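Local coordinates for cytoplasmic protein (Cryptococcus neoformans var. grubii serotype A, PDB 7LPO) that probably hydrolyses the beta-glucosidic bond of steryl glucosides, as a member of glycoside hydrolase family 5, at residues A[72-77]-A[119-123]; A[84-89]-A[130-136]; A[125-129]-A[250-255]; A[103-109]-A[239-244]. One frame throughout, in Å; residues are numbered along the deposited sequence.

In the fold
From the N terminus, contact 1 opens at 72-77, in the loop ahead of helix 83-93, contact 2 on that helix, and contact 4 where strand 98-104 runs into helix 105-109. Contact 1 closes first, at 119-123 on helix 118-133; contact 3 then opens at 125-129, and contact 2 closes at 130-136. Helix 232-254 closes contact 4 and finally contact 3. Contacts 1 and 3 follow in series; every other pair crosses, and none nests. Helix 118-133 carries one side of contacts 1, 2 and 3, set between helices 83-93 and 232-254 on the outside of the TIM barrel. The Asp-122 to Arg-250 salt bridge joins contacts 1 and 3, while Leu-77 packs on helix 83-93, joining contacts 1 and 2.

Contact 1 (A[72-77]-A[119-123]); sequences FINKPL and AYMDY
Phe-72 and Ile-73 form the apolar centre, packed on the rings of Tyr-120 and Tyr-123 (both chi1 t), which reach from near the start of helix 118-133, an outer helix of the TIM barrel, to the irregular segment 72-77. Phe-72 (chi1 m) sets CB over one face of the Tyr-120 ring, 3.3 Å from CE1, and turns its own ring edge to that face: centroids 5.9 Å apart, planes at 58°. Ile-73 (chi1 m, chi2 -92°) brings CD1 to 3.8 Å from Tyr-123 CB and 4.3 Å from Tyr-120 CD1. CA atoms come nearest at Ile-73 and Tyr-120, 6.1 Å apart. Phe-72 to Lys-75 form a type II beta turn, with Lys-75 N bonded to Phe-72 O at 3.2 Å and Asn-74 at phi 77°, so the backbone lies across one face of the Tyr-123 ring, Asn-74 N above it. Further out a cis peptide precedes Pro-76, whose CD is 4.1 Å from Tyr-123 CE2 near the ring edge. The CA-to-CB bonds of Asn-74 and Lys-75 point away: Asn-74 OD1 accepts from Leu-79 N, and Lys-75 NZ bonds His-49 O. Polar contact falls to the phenol oxygens. Tyr-120 OH stands 3.1 Å from Lys-75 O, and Tyr-123 OH donates to Leu-77 O in a short hydrogen bond of 2.5 Å.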
# COMPACT_ATOMS: atom_id res chain seq x y z
N PHE A 72 0.23 20.39 1.33
CA PHE A 72 -0.59 19.20 1.50
C PHE A 72 -1.72 19.41 2.49
O PHE A 72 -2.48 18.46 2.74
CB PHE A 72 0.27 18.03 1.98
CG PHE A 72 1.17 17.47 0.93
CD1 PHE A 72 2.36 18.11 0.58
CD2 PHE A 72 0.84 16.30 0.29
CE1 PHE A 72 3.19 17.59 -0.39
CE2 PHE A 72 1.67 15.76 -0.68
CZ PHE A 72 2.84 16.40 -1.01
N ILE A 73 -1.86 20.60 3.07
CA ILE A 73 -2.87 20.80 4.10
C ILE A 73 -4.25 20.49 3.56
O ILE A 73 -4.59 20.83 2.42
CB ILE A 73 -2.82 22.24 4.65
CG1 ILE A 73 -1.48 22.51 5.33
CG2 ILE A 73 -3.97 22.47 5.61
CD1 ILE A 73 -1.48 22.22 6.81
N ASN A 74 -5.06 19.84 4.39
CA ASN A 74 -6.46 19.49 4.14
C ASN A 74 -6.61 18.30 3.21
O ASN A 74 -7.72 18.03 2.75
CB ASN A 74 -7.25 20.68 3.60
CG ASN A 74 -7.73 21.61 4.70
OD1 ASN A 74 -8.02 21.17 5.82
ND2 ASN A 74 -7.79 22.90 4.41
N LYS A 75 -5.54 17.56 2.95
CA LYS A 75 -5.63 16.21 2.41
C LYS A 75 -5.04 15.25 3.44
O LYS A 75 -3.91 15.47 3.90
CB LYS A 75 -4.88 16.07 1.08
CG LYS A 75 -5.47 16.90 -0.04
CD LYS A 75 -4.40 17.19 -1.09
CE LYS A 75 -4.90 16.82 -2.48
NZ LYS A 75 -3.78 16.35 -3.33
N PRO A 76 -5.72 14.15 3.77
CA PRO A 76 -6.85 13.58 3.02
C PRO A 76 -8.21 14.21 3.28
O PRO A 76 -9.09 14.10 2.43
CB PRO A 76 -6.86 12.11 3.47
CG PRO A 76 -6.36 12.17 4.90
CD PRO A 76 -5.34 13.32 4.93
N LEU A 77 -8.39 14.85 4.43
CA LEU A 77 -9.70 15.35 4.84
C LEU A 77 -9.63 16.86 5.06
O LEU A 77 -8.72 17.36 5.73
CB LEU A 77 -10.16 14.65 6.10
CG LEU A 77 -10.53 13.18 5.98
CD1 LEU A 77 -10.87 12.66 7.37
CD2 LEU A 77 -11.68 12.94 5.01
N ALA A 119 3.66 22.51 10.49
CA ALA A 119 2.24 22.79 10.33
C ALA A 119 1.51 21.58 9.75
O ALA A 119 0.40 21.27 10.17
CB ALA A 119 2.05 24.01 9.44
N TYR A 120 2.12 20.89 8.78
CA TYR A 120 1.46 19.71 8.24
C TYR A 120 1.40 18.62 9.28
O TYR A 120 0.40 17.87 9.37
CB TYR A 120 2.17 19.21 6.98
CG TYR A 120 1.38 18.14 6.29
CD1 TYR A 120 0.12 18.41 5.77
CD2 TYR A 120 1.86 16.83 6.19
CE1 TYR A 120 -0.63 17.43 5.15
CE2 TYR A 120 1.12 15.85 5.56
CZ TYR A 120 -0.12 16.15 5.04
OH TYR A 120 -0.88 15.18 4.42
N MET A 121 2.44 18.48 10.09
CA MET A 121 2.44 17.58 11.22
C MET A 121 1.21 17.81 12.14
O MET A 121 0.55 16.88 12.52
CB MET A 121 3.68 17.78 12.07
CG MET A 121 4.97 17.44 11.40
SD MET A 121 6.25 17.00 12.55
CE MET A 121 7.56 16.49 11.55
N ASP A 122 0.96 19.09 12.43
CA ASP A 122 -0.19 19.41 13.30
C ASP A 122 -1.51 19.18 12.58
O ASP A 122 -2.51 18.84 13.22
CB ASP A 122 -0.06 20.88 13.74
CG ASP A 122 1.11 21.11 14.69
OD1 ASP A 122 1.60 20.15 15.30
OD2 ASP A 122 1.53 22.26 14.84
N TYR A 123 -1.53 19.36 11.26
CA TYR A 123 -2.72 19.00 10.50
C TYR A 123 -3.01 17.50 10.63
O TYR A 123 -4.15 17.10 10.88
CB TYR A 123 -2.57 19.37 9.03
CG TYR A 123 -3.55 18.63 8.16
CD1 TYR A 123 -4.86 19.07 8.03
CD2 TYR A 123 -3.19 17.45 7.50
CE1 TYR A 123 -5.78 18.38 7.26
CE2 TYR A 123 -4.10 16.76 6.73
CZ TYR A 123 -5.39 17.23 6.60
OH TYR A 123 -6.31 16.55 5.84

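Contact 2 (A[84-89]-A[130-136])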
# COMPACT_ATOMS: atom_id res chain seq x y z
N ALA A 84 -15.17 16.65 6.53
CA ALA A 84 -14.36 15.58 7.09
C ALA A 84 -15.20 14.60 7.90
O ALA A 84 -14.98 13.38 7.84
CB ALA A 84 -13.24 16.16 7.96
N ASP A 85 -16.17 15.10 8.67
CA ASP A 85 -16.98 14.22 9.50
C ASP A 85 -17.90 13.35 8.66
O ASP A 85 -18.24 12.24 9.07
CB ASP A 85 -17.80 15.04 10.50
CG ASP A 85 -16.93 15.71 11.54
OD1 ASP A 85 -16.45 15.01 12.45
OD2 ASP A 85 -16.72 16.95 11.44
N LEU A 86 -18.34 13.84 7.50
CA LEU A 86 -19.24 13.05 6.66
C LEU A 86 -18.51 11.85 6.08
O LEU A 86 -19.08 10.75 6.00
CB LEU A 86 -19.81 13.93 5.56
CG LEU A 86 -20.99 13.34 4.79
CD1 LEU A 86 -22.08 12.81 5.71
CD2 LEU A 86 -21.58 14.39 3.83
N HIS A 87 -17.25 12.02 5.67
CA HIS A 87 -16.48 10.91 5.14
C HIS A 87 -16.24 9.85 6.21
O HIS A 87 -16.42 8.65 5.96
CB HIS A 87 -15.16 11.41 4.57
CG HIS A 87 -15.31 12.20 3.31
ND1 HIS A 87 -15.84 11.67 2.16
CD2 HIS A 87 -14.99 13.48 3.02
CE1 HIS A 87 -15.85 12.59 1.21
NE2 HIS A 87 -15.32 13.69 1.71
N LEU A 88 -15.82 10.27 7.40
CA LEU A 88 -15.58 9.30 8.47
C LEU A 88 -16.88 8.62 8.88
O LEU A 88 -16.89 7.42 9.16
CB LEU A 88 -14.92 9.98 9.67
CG LEU A 88 -13.52 10.55 9.40
CD1 LEU A 88 -13.04 11.45 10.55
CD2 LEU A 88 -12.50 9.44 9.18
N ALA A 89 -17.98 9.36 8.91
CA ALA A 89 -19.27 8.75 9.21
C ALA A 89 -19.59 7.65 8.21
O ALA A 89 -20.03 6.56 8.59
CB ALA A 89 -20.37 9.81 9.20
N LYS A 130 -9.89 13.52 14.93
CA LYS A 130 -11.23 13.22 14.45
C LYS A 130 -11.42 11.72 14.21
O LYS A 130 -12.49 11.17 14.49
CB LYS A 130 -11.52 14.00 13.17
CG LYS A 130 -11.88 15.45 13.41
CD LYS A 130 -12.46 16.11 12.17
CE LYS A 130 -13.31 17.32 12.54
NZ LYS A 130 -14.47 16.95 13.41
N CYS A 131 -10.40 11.04 13.68
CA CYS A 131 -10.49 9.59 13.56
C CYS A 131 -10.76 8.95 14.92
O CYS A 131 -11.56 8.01 15.03
CB CYS A 131 -9.21 9.02 12.95
SG CYS A 131 -8.87 9.63 11.28
N LYS A 132 -10.11 9.46 15.97
CA LYS A 132 -10.33 8.90 17.30
C LYS A 132 -11.74 9.16 17.79
O LYS A 132 -12.38 8.28 18.38
CB LYS A 132 -9.31 9.49 18.27
CG LYS A 132 -9.36 8.91 19.67
CD LYS A 132 -8.40 9.67 20.59
CE LYS A 132 -8.57 9.24 22.03
NZ LYS A 132 -8.20 10.36 22.95
N GLU A 133 -12.26 10.37 17.55
CA GLU A 133 -13.63 10.68 17.94
C GLU A 133 -14.62 9.71 17.30
O GLU A 133 -15.62 9.35 17.91
CB GLU A 133 -13.97 12.12 17.57
CG GLU A 133 -13.43 13.16 18.52
CD GLU A 133 -13.32 14.54 17.88
OE1 GLU A 133 -12.29 15.21 18.09
OE2 GLU A 133 -14.27 14.94 17.17
N TRP A 134 -14.35 9.29 16.07
CA TRP A 134 -15.23 8.37 15.37
C TRP A 134 -14.92 6.90 15.67
O TRP A 134 -15.57 6.02 15.09
CB TRP A 134 -15.15 8.61 13.86
CG TRP A 134 -15.93 9.80 13.43
CD1 TRP A 134 -15.45 11.05 13.23
CD2 TRP A 134 -17.33 9.85 13.14
NE1 TRP A 134 -16.47 11.89 12.84
CE2 TRP A 134 -17.63 11.17 12.77
CE3 TRP A 134 -18.36 8.91 13.16
CZ2 TRP A 134 -18.92 11.58 12.43
CZ3 TRP A 134 -19.63 9.31 12.81
CH2 TRP A 134 -19.90 10.63 12.45
N GLY A 135 -13.96 6.62 16.54
CA GLY A 135 -13.72 5.26 16.98
C GLY A 135 -12.83 4.43 16.09
O GLY A 135 -12.91 3.19 16.16
N PHE A 136 -11.97 5.04 15.29
CA PHE A 136 -11.08 4.30 14.41
C PHE A 136 -9.79 3.93 15.12
O PHE A 136 -9.26 4.70 15.93
CB PHE A 136 -10.75 5.11 13.16
CG PHE A 136 -11.86 5.18 12.18
CD1 PHE A 136 -12.16 4.09 11.39
CD2 PHE A 136 -12.64 6.32 12.07
CE1 PHE A 136 -13.20 4.13 10.50
CE2 PHE A 136 -13.67 6.38 11.18
CZ PHE A 136 -13.96 5.27 10.39
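Lys-130 reaches across to helix 83-93, where its NZ forms a salt bridge with Asp-85, 2.9 Å from OD1 and, in a weak bond, 3.0 Å from OD2. Its aliphatic part covers apolar neighbours on the way: Lys-130 CB is 4.0 Å from Leu-88 CD1, and CD is 4.3 Å from Ala-84 CB. Cys-131, a residue on, faces the inner side of the interface, with SG 4.2 Å from Leu-88 CD2. Trp-134 then closes the outer side. Its NE1 donates almost linearly (170°) to Asp-85 OD1 at 3.1 Å, so one carboxylate oxygen serves both lysine and indole. Leu-88 CB sits over the five-membered ring, 3.9 Å from its centroid, a CH-pi contact, and Ala-89 CB reaches Trp-134 CH2 at 3.4 Å. These helices flank strand 98-104 in the TIM barrel, as successive outer helices of the beta/alpha repeat. Gly-135, with positive phi, ends helix 118-133 in a Schellman motif: Phe-136 N bonds Cys-131 O (3.0 Å) and Gly-135 N bonds Lys-132 O (2.9 Å). The chain thereby turns toward strand 137-143, and Phe-136 packs against Leu-88, its CE2 3.8 Å from Leu-88 CD2 and its ring edge toward Leu-88 O, touching Leu-99 and making a cation-pi contact with Lys-92.

Contact 3 (A[125-129]-A[250-255]); sequences IAVLR and RIAEEA
Ile-125 lies across the last turn of helix 232-254, its side chain (chi1 m, chi2 t) overlapping those of Ile-251, Arg-250 and Ala-255. The contact is the packing of two outer helices of a TIM barrel, 118-133 and 232-254, which flank strand 137-143 in the sequence. Segment axes approach to 11.5 Å and cross at -68°, a steep angle that confines the touching surface to about one turn on each helix; the CA atoms of Ile-125 and Ile-251 are 6.5 Å apart, the closest pair. Ile-125 CG1 meets Ile-251 CG1 at 3.7 Å, Ile-125 CD1 meets Arg-250 CG at 3.6 Å, and Ile-125 CG2 meets Ala-255 CB at 3.7 Å. One turn along, Leu-128 (m, t) places CD1 3.8 Å from Ile-251 CD1 (Ile-251 also m, t); Leu-128 continues inward to Val-138 and Met-140 of strand 137-143, and Ile-251 to Trp-266 of strand 263-267. Arg-250 sends its guanidinium to Asp-122, a salt bridge to the same helix that carries Ile-125. Residues 250-254 are helical, and Ala-255 breaks away at phi -152°, psi 55°, its CB still directed at helix 118-133. At the polar edge of the contact Arg-129 bonds to this end: NH1 pairs with Asp-257, while NH2 donates to Glu-254 O at 3.2 Å and lies 3.4 Å from Ala-255 CB.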
# COMPACT_ATOMS: atom_id res chain seq x y z
N ILE A 125 -2.17 15.54 13.02
CA ILE A 125 -2.64 15.29 14.38
C ILE A 125 -4.12 15.64 14.51
O ILE A 125 -4.89 14.90 15.14
CB ILE A 125 -1.78 16.08 15.39
CG1 ILE A 125 -0.47 15.33 15.63
CG2 ILE A 125 -2.55 16.33 16.68
CD1 ILE A 125 0.62 16.18 16.25
N ALA A 126 -4.53 16.76 13.92
CA ALA A 126 -5.94 17.14 13.94
C ALA A 126 -6.80 16.09 13.23
O ALA A 126 -7.88 15.75 13.71
CB ALA A 126 -6.12 18.50 13.27
N VAL A 127 -6.34 15.60 12.08
CA VAL A 127 -7.06 14.52 11.40
C VAL A 127 -7.13 13.29 12.29
O VAL A 127 -8.18 12.66 12.43
CB VAL A 127 -6.40 14.20 10.05
CG1 VAL A 127 -7.06 12.98 9.41
CG2 VAL A 127 -6.48 15.40 9.13
N LEU A 128 -6.01 12.92 12.91
CA LEU A 128 -6.02 11.75 13.79
C LEU A 128 -7.00 11.93 14.94
O LEU A 128 -7.65 10.97 15.36
CB LEU A 128 -4.61 11.48 14.31
CG LEU A 128 -3.61 11.09 13.23
CD1 LEU A 128 -2.21 10.93 13.80
CD2 LEU A 128 -4.07 9.79 12.53
N ARG A 129 -7.13 13.15 15.46
CA ARG A 129 -8.06 13.38 16.56
C ARG A 129 -9.50 13.09 16.14
O ARG A 129 -10.27 12.48 16.90
CB ARG A 129 -7.94 14.81 17.07
CG ARG A 129 -6.72 15.03 17.95
CD ARG A 129 -6.96 16.16 18.94
NE ARG A 129 -5.74 16.90 19.23
CZ ARG A 129 -4.84 16.55 20.14
NH1 ARG A 129 -5.03 15.45 20.88
NH2 ARG A 129 -3.76 17.30 20.33
N ARG A 250 6.24 14.33 17.35
CA ARG A 250 5.22 15.37 17.45
C ARG A 250 3.93 14.81 18.03
O ARG A 250 3.32 15.43 18.90
CB ARG A 250 4.97 15.98 16.07
CG ARG A 250 4.10 17.22 16.10
CD ARG A 250 4.95 18.44 16.32
NE ARG A 250 4.21 19.69 16.17
CZ ARG A 250 4.77 20.89 16.25
NH1 ARG A 250 6.08 20.99 16.46
NH2 ARG A 250 4.04 21.99 16.11
N ILE A 251 3.49 13.66 17.52
CA ILE A 251 2.28 13.04 18.05
C ILE A 251 2.48 12.69 19.52
O ILE A 251 1.58 12.90 20.35
CB ILE A 251 1.92 11.78 17.23
CG1 ILE A 251 1.46 12.15 15.83
CG2 ILE A 251 0.85 10.98 17.94
CD1 ILE A 251 1.47 10.96 14.88
N ALA A 252 3.65 12.15 19.87
CA ALA A 252 3.88 11.72 21.24
C ALA A 252 3.89 12.90 22.21
O ALA A 252 3.44 12.77 23.35
CB ALA A 252 5.19 10.94 21.33
N GLU A 253 4.40 14.06 21.77
CA GLU A 253 4.56 15.19 22.67
C GLU A 253 3.35 16.11 22.69
O GLU A 253 3.06 16.70 23.74
CB GLU A 253 5.80 16.00 22.30
CG GLU A 253 7.09 15.26 22.52
CD GLU A 253 8.30 16.07 22.14
OE1 GLU A 253 8.14 17.17 21.55
OE2 GLU A 253 9.42 15.61 22.42
N GLU A 254 2.66 16.26 21.57
CA GLU A 254 1.55 17.20 21.46
C GLU A 254 0.18 16.55 21.48
O GLU A 254 -0.82 17.26 21.65
CB GLU A 254 1.68 18.03 20.17
CG GLU A 254 2.89 18.95 20.15
CD GLU A 254 2.83 20.02 21.23
OE1 GLU A 254 1.77 20.69 21.37
OE2 GLU A 254 3.85 20.17 21.95
N ALA A 255 0.10 15.23 21.29
CA ALA A 255 -1.18 14.54 21.28
C ALA A 255 -0.98 13.11 21.75
O ALA A 255 -1.33 12.14 21.08
CB ALA A 255 -1.81 14.59 19.89

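Contact 4 (A[103-109]-A[239-244])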
# COMPACT_ATOMS: atom_id res chain seq x y z
N PHE A 103 0.91 9.27 4.55
CA PHE A 103 1.65 10.52 4.51
C PHE A 103 2.94 10.28 3.74
O PHE A 103 3.42 9.14 3.63
CB PHE A 103 1.95 11.07 5.91
CG PHE A 103 2.93 10.25 6.69
CD1 PHE A 103 2.50 9.15 7.42
CD2 PHE A 103 4.27 10.56 6.70
CE1 PHE A 103 3.38 8.38 8.14
CE2 PHE A 103 5.17 9.80 7.42
CZ PHE A 103 4.72 8.70 8.14
N THR A 104 3.51 11.34 3.19
CA THR A 104 4.73 11.21 2.41
C THR A 104 5.87 11.97 3.07
O THR A 104 5.66 12.98 3.76
CB THR A 104 4.56 11.69 0.97
OG1 THR A 104 4.27 13.10 0.97
CG2 THR A 104 3.42 10.90 0.30
N TRP A 105 7.08 11.46 2.86
CA TRP A 105 8.29 12.18 3.23
C TRP A 105 8.29 13.59 2.66
O TRP A 105 8.70 14.54 3.33
CB TRP A 105 9.48 11.36 2.74
CG TRP A 105 10.83 11.86 3.11
CD1 TRP A 105 11.15 12.85 3.97
CD2 TRP A 105 12.06 11.34 2.60
NE1 TRP A 105 12.50 12.99 4.03
CE2 TRP A 105 13.09 12.08 3.19
CE3 TRP A 105 12.40 10.32 1.70
CZ2 TRP A 105 14.43 11.85 2.92
CZ3 TRP A 105 13.72 10.10 1.42
CH2 TRP A 105 14.73 10.85 2.03
N GLU A 106 7.82 13.74 1.42
CA GLU A 106 7.81 15.06 0.80
C GLU A 106 7.00 16.04 1.62
O GLU A 106 7.40 17.20 1.79
CB GLU A 106 7.25 15.00 -0.62
CG GLU A 106 7.05 16.37 -1.26
CD GLU A 106 6.45 16.33 -2.66
OE1 GLU A 106 6.45 17.39 -3.31
OE2 GLU A 106 5.97 15.27 -3.11
N SER A 107 5.84 15.61 2.12
CA SER A 107 4.96 16.52 2.85
C SER A 107 5.57 16.95 4.18
O SER A 107 5.16 17.98 4.72
CB SER A 107 3.59 15.87 3.07
OG SER A 107 3.66 14.79 4.00
N LEU A 108 6.55 16.21 4.68
CA LEU A 108 7.20 16.53 5.94
C LEU A 108 8.49 17.33 5.78
O LEU A 108 8.87 18.05 6.71
CB LEU A 108 7.53 15.25 6.72
CG LEU A 108 6.39 14.38 7.21
CD1 LEU A 108 6.95 13.10 7.84
CD2 LEU A 108 5.50 15.10 8.20
N GLU A 109 9.19 17.22 4.64
CA GLU A 109 10.53 17.80 4.53
C GLU A 109 10.77 18.43 3.15
O GLU A 109 11.91 18.50 2.69
CB GLU A 109 11.60 16.74 4.82
CG GLU A 109 12.96 17.27 5.28
CD GLU A 109 13.89 16.16 5.80
OE1 GLU A 109 13.59 14.97 5.62
OE2 GLU A 109 14.93 16.48 6.39
N HIS A 239 17.83 10.88 6.84
CA HIS A 239 16.86 11.97 6.68
C HIS A 239 15.43 11.43 6.65
O HIS A 239 14.51 12.03 7.21
CB HIS A 239 17.17 12.79 5.43
CG HIS A 239 18.24 13.82 5.63
ND1 HIS A 239 19.58 13.55 5.48
CD2 HIS A 239 18.17 15.13 6.00
CE1 HIS A 239 20.29 14.63 5.74
NE2 HIS A 239 19.46 15.61 6.06
N PHE A 240 15.23 10.26 6.02
CA PHE A 240 13.89 9.68 5.99
C PHE A 240 13.45 9.24 7.38
O PHE A 240 12.32 9.51 7.81
CB PHE A 240 13.85 8.50 5.01
CG PHE A 240 12.61 7.66 5.12
CD1 PHE A 240 11.39 8.13 4.66
CD2 PHE A 240 12.66 6.41 5.70
CE1 PHE A 240 10.24 7.36 4.78
CE2 PHE A 240 11.53 5.64 5.82
CZ PHE A 240 10.32 6.11 5.35
N ILE A 241 14.33 8.55 8.10
CA ILE A 241 14.01 8.09 9.45
C ILE A 241 13.84 9.27 10.39
O ILE A 241 12.96 9.25 11.27
CB ILE A 241 15.11 7.11 9.93
CG1 ILE A 241 15.08 5.85 9.05
CG2 ILE A 241 14.92 6.75 11.40
CD1 ILE A 241 16.21 4.87 9.29
N ASP A 242 14.64 10.32 10.22
CA ASP A 242 14.48 11.52 11.04
C ASP A 242 13.13 12.18 10.77
O ASP A 242 12.48 12.67 11.69
CB ASP A 242 15.60 12.52 10.77
CG ASP A 242 16.89 12.18 11.50
OD1 ASP A 242 16.94 11.13 12.19
OD2 ASP A 242 17.87 12.96 11.37
N ALA A 243 12.72 12.25 9.50
CA ALA A 243 11.48 12.94 9.19
C ALA A 243 10.29 12.20 9.77
O ALA A 243 9.43 12.80 10.43
CB ALA A 243 11.32 13.10 7.68
N VAL A 244 10.21 10.88 9.54
CA VAL A 244 9.15 10.09 10.18
C VAL A 244 9.27 10.20 11.69
O VAL A 244 8.27 10.36 12.40
CB VAL A 244 9.21 8.63 9.71
CG1 VAL A 244 8.11 7.79 10.40
CG2 VAL A 244 9.07 8.55 8.20
O HOH W 1 15.44 14.77 8.02
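Trp-105, with chi1 at t and chi2 only 9°, lays its indole against segment 239-244 of helix 232-254. Phe-240 CB stands almost on the normal of the six-membered ring, 3.8 Å from its centroid, a CH-pi contact. Phe-240 itself takes chi1 t, so its phenyl turns an edge to that same indole, centroids 5.5 Å apart and planes at 66°. Trp-105 CD1 rests 3.7 Å from Ala-243 CB; the axes of segments 105-109 and 239-244 cross at 75° and approach to 9.8 Å. The indole is held from its own helix too: NE1 donates to Glu-109 OE1 at 2.8 Å. Glu-109 is extended (t, t), so its OE2 takes a hydrogen bond from water 1 at 2.4 Å, which also donates to His-239 O at 3.0 Å and thus links the segments; OE2 further accepts from Lys-114 N. Leu-108, m and t, puts CD1 3.6 Å from Ala-243 O, and Phe-103 (p) meets Val-244 CG2 through CE2 at 4.2 Å. Thr-104, also p, caps the short helix, its OG1 accepting from Ser-107 N at 3.2 Å. Helix 105-109 follows directly on barrel strand 98-104 of this TIM-barrel fold; Phe-103 and Phe-240 both reach Pro-142 of strand 137-143, Leu-108 touches Met-121 of helix 118-133, and helix 400-419 packs on Phe-240 and Val-244.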